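Local coordinates for protein ATP grasp ligase (Microcystis aeruginosa MRC, PDB 5IG9) that probably acts as the ATP-grasp ligase of microviridin biosynthesis, using ATP to close side-chain lactone rings in a ribosomally made precursor peptide, at residues A[123-126]-A[127-130]; A[234-237]-A[238-241]. All coordinates share one frame; numbering follows the deposited sequence.

Contact 1 (A[123-126]-A[127-130]); sequences NHKQ and LQLQ
His124 O takes the backbone N of Gln128 at 3.0 Å, with the donor nitrogen in the carbonyl plane; Leu127 N reaches the same oxygen, but weakly, its N-H...O angle being only 121°. Next, Leu129 N bonds to Lys125 O and, at 3.2 Å, Gln130 N bonds to Gln126 O. The side chains settle around these carbonyls. With CG beside its own backbone N (chi1 -62°), Gln128 sends an extended chain back along the opening turn: CG lies 3.4 Å from His124 O, and CD passes Lys125 CA at 4.0 Å. On another side of the turn, CB of Leu127 rests 3.9 Å from CB of His124, while Leu129 lays its branch carbon CG beside Lys125 O and Gln130 CB sits 3.5 Å from Gln126 O. This is the first turn of the helix 125-134, with His124 at the N-cap position. The chain enters it from the helix 116-122, and His124 ND1 makes a weak bond to His121 O in that preceding helix. A glutamine suits position 128 because both ends of its buried amide are used: NE2 donates to Ala122 O and OE1 accepts from Ile295 N in strand 290-296, which fixes the flip of the amide and ties the turn to the five-stranded antiparallel sheet, while a leucine suits position 129 because it packs on Phe292 of the same strand. Towards the second subunit, Leu127 packs on its Ser107, His124 and Gln126 lie on its Gly103, and Gln130 NE2 donates to Ser107 O of that subunit.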
ATOM      1  N   ASN A 123       6.639  -2.431  -4.715  1.00 41.01           N
ATOM      2  CA  ASN A 123       6.633  -0.979  -4.848  1.00 41.35           C
ATOM      3  C   ASN A 123       7.656  -0.287  -3.958  1.00 44.13           C
ATOM      4  O   ASN A 123       7.815   0.934  -4.069  1.00 44.71           O
ATOM      5  CB  ASN A 123       5.243  -0.414  -4.541  1.00 39.06           C
ATOM      6  CG  ASN A 123       4.302  -0.501  -5.726  1.00 37.68           C
ATOM      7  OD1 ASN A 123       4.739  -0.615  -6.872  1.00 37.25           O
ATOM      8  ND2 ASN A 123       3.002  -0.447  -5.455  1.00 39.60           N
ATOM      9  N   HIS A 124       8.336  -1.018  -3.079  1.00 41.20           N
ATOM     10  CA  HIS A 124       9.382  -0.444  -2.235  1.00 39.23           C
ATOM     11  C   HIS A 124      10.662  -0.379  -3.055  1.00 37.20           C
ATOM     12  O   HIS A 124      11.340  -1.389  -3.254  1.00 37.33           O
ATOM     13  CB  HIS A 124       9.569  -1.272  -0.968  1.00 41.01           C
ATOM     14  CG  HIS A 124       8.335  -1.367  -0.128  1.00 44.12           C
ATOM     15  ND1 HIS A 124       7.568  -2.511  -0.058  1.00 49.17           N
ATOM     16  CD2 HIS A 124       7.725  -0.457   0.666  1.00 46.70           C
ATOM     17  CE1 HIS A 124       6.543  -2.302   0.748  1.00 47.63           C
ATOM     18  NE2 HIS A 124       6.614  -1.063   1.199  1.00 46.48           N
ATOM     19  N   LYS A 125      10.996   0.819  -3.539  1.00 39.02           N
ATOM     20  CA  LYS A 125      12.127   0.953  -4.451  1.00 38.02           C
ATOM     21  C   LYS A 125      13.451   0.663  -3.756  1.00 36.44           C
ATOM     22  O   LYS A 125      14.403   0.214  -4.403  1.00 39.08           O
ATOM     23  CB  LYS A 125      12.131   2.348  -5.076  1.00 37.19           C
ATOM     24  CG  LYS A 125      10.930   2.600  -5.977  1.00 41.17           C
ATOM     25  CD  LYS A 125      10.881   4.035  -6.470  1.00 45.73           C
ATOM     26  CE  LYS A 125       9.681   4.265  -7.377  1.00 52.34           C
ATOM     27  NZ  LYS A 125       9.570   5.684  -7.826  1.00 55.04           N
ATOM     28  N   GLN A 126      13.533   0.903  -2.446  1.00 39.47           N
ATOM     29  CA  GLN A 126      14.727   0.515  -1.706  1.00 41.04           C
ATOM     30  C   GLN A 126      14.887  -0.998  -1.659  1.00 42.87           C
ATOM     31  O   GLN A 126      16.016  -1.504  -1.686  1.00 44.64           O
ATOM     32  CB  GLN A 126      14.682   1.085  -0.290  1.00 40.27           C
ATOM     33  CG  GLN A 126      15.943   0.824   0.513  1.00 43.75           C
ATOM     34  CD  GLN A 126      15.800   1.214   1.971  1.00 47.78           C
ATOM     35  OE1 GLN A 126      14.926   2.006   2.331  1.00 49.19           O
ATOM     36  NE2 GLN A 126      16.651   0.652   2.820  1.00 44.32           N
ATOM     37  N   LEU A 127      13.776  -1.735  -1.589  1.00 42.27           N
ATOM     38  CA  LEU A 127      13.854  -3.191  -1.607  1.00 42.74           C
ATOM     39  C   LEU A 127      14.172  -3.719  -3.000  1.00 43.76           C
ATOM     40  O   LEU A 127      14.829  -4.757  -3.133  1.00 40.50           O
ATOM     41  CB  LEU A 127      12.544  -3.789  -1.097  1.00 40.74           C
ATOM     42  CG  LEU A 127      12.467  -5.313  -0.996  1.00 41.47           C
ATOM     43  CD1 LEU A 127      13.470  -5.848   0.015  1.00 39.04           C
ATOM     44  CD2 LEU A 127      11.057  -5.729  -0.632  1.00 43.54           C
ATOM     45  N   GLN A 128      13.719  -3.027  -4.046  1.00 43.42           N
ATOM     46  CA  GLN A 128      14.061  -3.429  -5.405  1.00 42.67           C
ATOM     47  C   GLN A 128      15.572  -3.447  -5.600  1.00 39.57           C
ATOM     48  O   GLN A 128      16.147  -4.455  -6.025  1.00 37.06           O
ATOM     49  CB  GLN A 128      13.410  -2.485  -6.416  1.00 43.77           C
ATOM     50  CG  GLN A 128      11.894  -2.450  -6.396  1.00 44.88           C
ATOM     51  CD  GLN A 128      11.354  -1.537  -7.472  1.00 43.62           C
ATOM     52  OE1 GLN A 128      12.103  -1.054  -8.317  1.00 42.03           O
ATOM     53  NE2 GLN A 128      10.049  -1.297  -7.452  1.00 44.33           N
ATOM     54  N   LEU A 129      16.232  -2.329  -5.280  1.00 40.64           N
ATOM     55  CA  LEU A 129      17.673  -2.223  -5.489  1.00 40.16           C
ATOM     56  C   LEU A 129      18.434  -3.228  -4.635  1.00 41.71           C
ATOM     57  O   LEU A 129      19.396  -3.850  -5.100  1.00 43.66           O
ATOM     58  CB  LEU A 129      18.135  -0.798  -5.181  1.00 40.89           C
ATOM     59  CG  LEU A 129      17.384   0.318  -5.913  1.00 42.79           C
ATOM     60  CD1 LEU A 129      17.707   1.678  -5.320  1.00 42.22           C
ATOM     61  CD2 LEU A 129      17.709   0.290  -7.394  1.00 45.16           C
ATOM     62  N   GLN A 130      18.010  -3.407  -3.384  1.00 40.75           N
ATOM     63  CA  GLN A 130      18.689  -4.340  -2.490  1.00 41.03           C
ATOM     64  C   GLN A 130      18.567  -5.777  -2.982  1.00 43.71           C
ATOM     65  O   GLN A 130      19.540  -6.537  -2.940  1.00 47.63           O
ATOM     66  CB  GLN A 130      18.123  -4.208  -1.080  1.00 41.50           C
ATOM     67  CG  GLN A 130      18.492  -5.340  -0.150  1.00 40.42           C
ATOM     68  CD  GLN A 130      18.077  -5.052   1.276  1.00 41.09           C
ATOM     69  OE1 GLN A 130      18.617  -4.150   1.921  1.00 41.23           O
ATOM     70  NE2 GLN A 130      17.106  -5.810   1.777  1.00 39.31           N
TER

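Contact 2 (A[234-237]-A[238-241])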
ATOM      1  N   GLN A 234      24.378  12.404 -25.542  1.00 58.67           N
ATOM      2  CA  GLN A 234      24.452  13.729 -26.145  1.00 63.08           C
ATOM      3  C   GLN A 234      25.746  13.891 -26.933  1.00 59.96           C
ATOM      4  O   GLN A 234      25.762  14.535 -27.989  1.00 54.02           O
ATOM      5  CB  GLN A 234      24.328  14.800 -25.063  1.00 71.60           C
ATOM      6  CG  GLN A 234      24.185  16.215 -25.595  1.00 77.59           C
ATOM      7  CD  GLN A 234      23.986  17.242 -24.493  1.00 83.25           C
ATOM      8  OE1 GLN A 234      23.427  16.941 -23.437  1.00 79.46           O
ATOM      9  NE2 GLN A 234      24.451  18.462 -24.735  1.00 79.29           N
ATOM     10  N   LEU A 235      26.834  13.302 -26.443  1.00 59.73           N
ATOM     11  CA  LEU A 235      28.105  13.230 -27.159  1.00 59.01           C
ATOM     12  C   LEU A 235      28.444  11.754 -27.344  1.00 60.73           C
ATOM     13  O   LEU A 235      28.897  11.094 -26.404  1.00 57.50           O
ATOM     14  CB  LEU A 235      29.207  13.968 -26.404  1.00 59.22           C
ATOM     15  CG  LEU A 235      30.641  13.733 -26.884  1.00 54.75           C
ATOM     16  CD1 LEU A 235      30.802  14.137 -28.345  1.00 56.88           C
ATOM     17  CD2 LEU A 235      31.627  14.477 -26.005  1.00 52.24           C
ATOM     18  N   ASP A 236      28.216  11.235 -28.547  1.00 64.96           N
ATOM     19  CA  ASP A 236      28.507   9.842 -28.862  1.00 64.44           C
ATOM     20  C   ASP A 236      29.937   9.742 -29.383  1.00 62.06           C
ATOM     21  O   ASP A 236      30.270  10.331 -30.419  1.00 61.65           O
ATOM     22  CB  ASP A 236      27.511   9.296 -29.885  1.00 65.89           C
ATOM     23  CG  ASP A 236      27.604   7.788 -30.053  1.00 68.19           C
ATOM     24  OD1 ASP A 236      28.556   7.178 -29.518  1.00 68.69           O
ATOM     25  OD2 ASP A 236      26.726   7.211 -30.731  1.00 60.89           O
ATOM     26  N   GLY A 237      30.778   8.997 -28.663  1.00 64.45           N
ATOM     27  CA  GLY A 237      32.184   8.923 -29.029  1.00 64.29           C
ATOM     28  C   GLY A 237      32.415   8.223 -30.354  1.00 64.78           C
ATOM     29  O   GLY A 237      33.225   8.674 -31.169  1.00 64.45           O
ATOM     30  N   ALA A 238      31.702   7.118 -30.591  1.00 64.12           N
ATOM     31  CA  ALA A 238      31.932   6.313 -31.787  1.00 65.50           C
ATOM     32  C   ALA A 238      31.610   7.074 -33.067  1.00 65.67           C
ATOM     33  O   ALA A 238      32.200   6.795 -34.117  1.00 63.52           O
ATOM     34  CB  ALA A 238      31.107   5.027 -31.720  1.00 65.40           C
ATOM     35  N   ILE A 239      30.685   8.034 -33.004  1.00 67.54           N
ATOM     36  CA  ILE A 239      30.282   8.794 -34.184  1.00 73.32           C
ATOM     37  C   ILE A 239      30.974  10.149 -34.275  1.00 70.18           C
ATOM     38  O   ILE A 239      30.864  10.816 -35.319  1.00 70.27           O
ATOM     39  CB  ILE A 239      28.748   8.983 -34.220  1.00 71.68           C
ATOM     40  CG1 ILE A 239      28.262   9.333 -35.632  1.00 74.81           C
ATOM     41  CG2 ILE A 239      28.330  10.076 -33.253  1.00 72.44           C
ATOM     42  CD1 ILE A 239      28.705   8.364 -36.706  1.00 76.81           C
ATOM     43  N   TYR A 240      31.693  10.569 -33.233  1.00 73.35           N
ATOM     44  CA  TYR A 240      32.248  11.918 -33.199  1.00 70.41           C
ATOM     45  C   TYR A 240      33.155  12.175 -34.395  1.00 72.12           C
ATOM     46  O   TYR A 240      33.959  11.325 -34.787  1.00 73.42           O
ATOM     47  CB  TYR A 240      33.025  12.155 -31.903  1.00 65.47           C
ATOM     48  CG  TYR A 240      33.850  13.424 -31.944  1.00 60.69           C
ATOM     49  CD1 TYR A 240      33.238  14.673 -31.929  1.00 59.15           C
ATOM     50  CD2 TYR A 240      35.234  13.375 -32.012  1.00 57.99           C
ATOM     51  CE1 TYR A 240      33.984  15.833 -31.977  1.00 56.30           C
ATOM     52  CE2 TYR A 240      35.988  14.529 -32.060  1.00 58.00           C
ATOM     53  CZ  TYR A 240      35.358  15.756 -32.043  1.00 58.53           C
ATOM     54  OH  TYR A 240      36.108  16.909 -32.091  1.00 56.90           O
ATOM     55  N   ASP A 241      33.011  13.362 -34.977  1.00 70.57           N
ATOM     56  CA  ASP A 241      33.833  13.786 -36.105  1.00 73.38           C
ATOM     57  C   ASP A 241      33.945  15.302 -36.071  1.00 78.11           C
ATOM     58  O   ASP A 241      32.925  16.001 -36.073  1.00 86.68           O
ATOM     59  CB  ASP A 241      33.237  13.317 -37.434  1.00 73.09           C
ATOM     60  CG  ASP A 241      34.153  13.595 -38.610  1.00 75.13           C
ATOM     61  OD1 ASP A 241      35.357  13.834 -38.379  1.00 77.90           O
ATOM     62  OD2 ASP A 241      33.672  13.570 -39.763  1.00 80.21           O
TER
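Asp236 to Tyr240 fold through two overlapping type I turns. In the first, Gly237 and Ala238 occupy the corner and Ile239 N approaches Asp236 O at 3.5 Å, a weak bond. The second, cornered at Ala238 and Ile239, is closed more firmly: Tyr240 N bonds to Gly237 O at 3.2 Å, although the donor stands well above the plane of that carbonyl. The backbone angles of Gly237 are open to any residue, so its conformation does not by itself demand a glycine.

Asp236 reinforces the first corner as an Asx turn. Its OD1 comes within 3.3 Å of Ala238 N in a weak hydrogen bond, a role that suits a short acidic side chain; the trans chi1 (-169°) swings the carboxylate to the side of its own carbonyl carbon. Ile239 meets it from across the turn: the CG2 methyl lies 3.6 Å from Asp236 CB and also touches Asp236 O, the two side chains crossing at about a right angle. Elsewhere Leu235 CD1 comes up to Tyr240 CD1 obliquely at 4.4 Å, a light apolar contact. Replacing Asp236 with an alanine would probably leave Ala238 N and Asn231 ND2 without their weak carboxylate partner, the corner then resting on backbone bonds.

The other carboxylate oxygen, OD2, makes a weak bond with Asn231 ND2 at the end of strand 224-231, and so ties the turns back to the sheet. They belong to the long exposed loop leading from that strand to strand 254-255, the edge strand that pairs antiparallel with strand 224-231 in the five-stranded sheet.

Both contacts are local, each formed within eight consecutive residues, yet they differ in burial and in what they join. Contact 1 is partly buried, its centre about 13 Å from the centre of the chain, where a helix start is wedged between a sheet strand and the second subunit; the buried amide of Gln128 is bonded at both ends and the leucines are packed. Contact 2 is a surface contact, its centre about 32 Å from that of the chain, with no other chain of the assembly against it; one sound backbone bond, one weak one and a weakly bonded carboxylate hold it. Contacts 1 and 2 share no helix or strand, although the strands they lean on belong to the same antiparallel sheet. The nearest atoms of contacts 1 and 2 are about 23 Å apart.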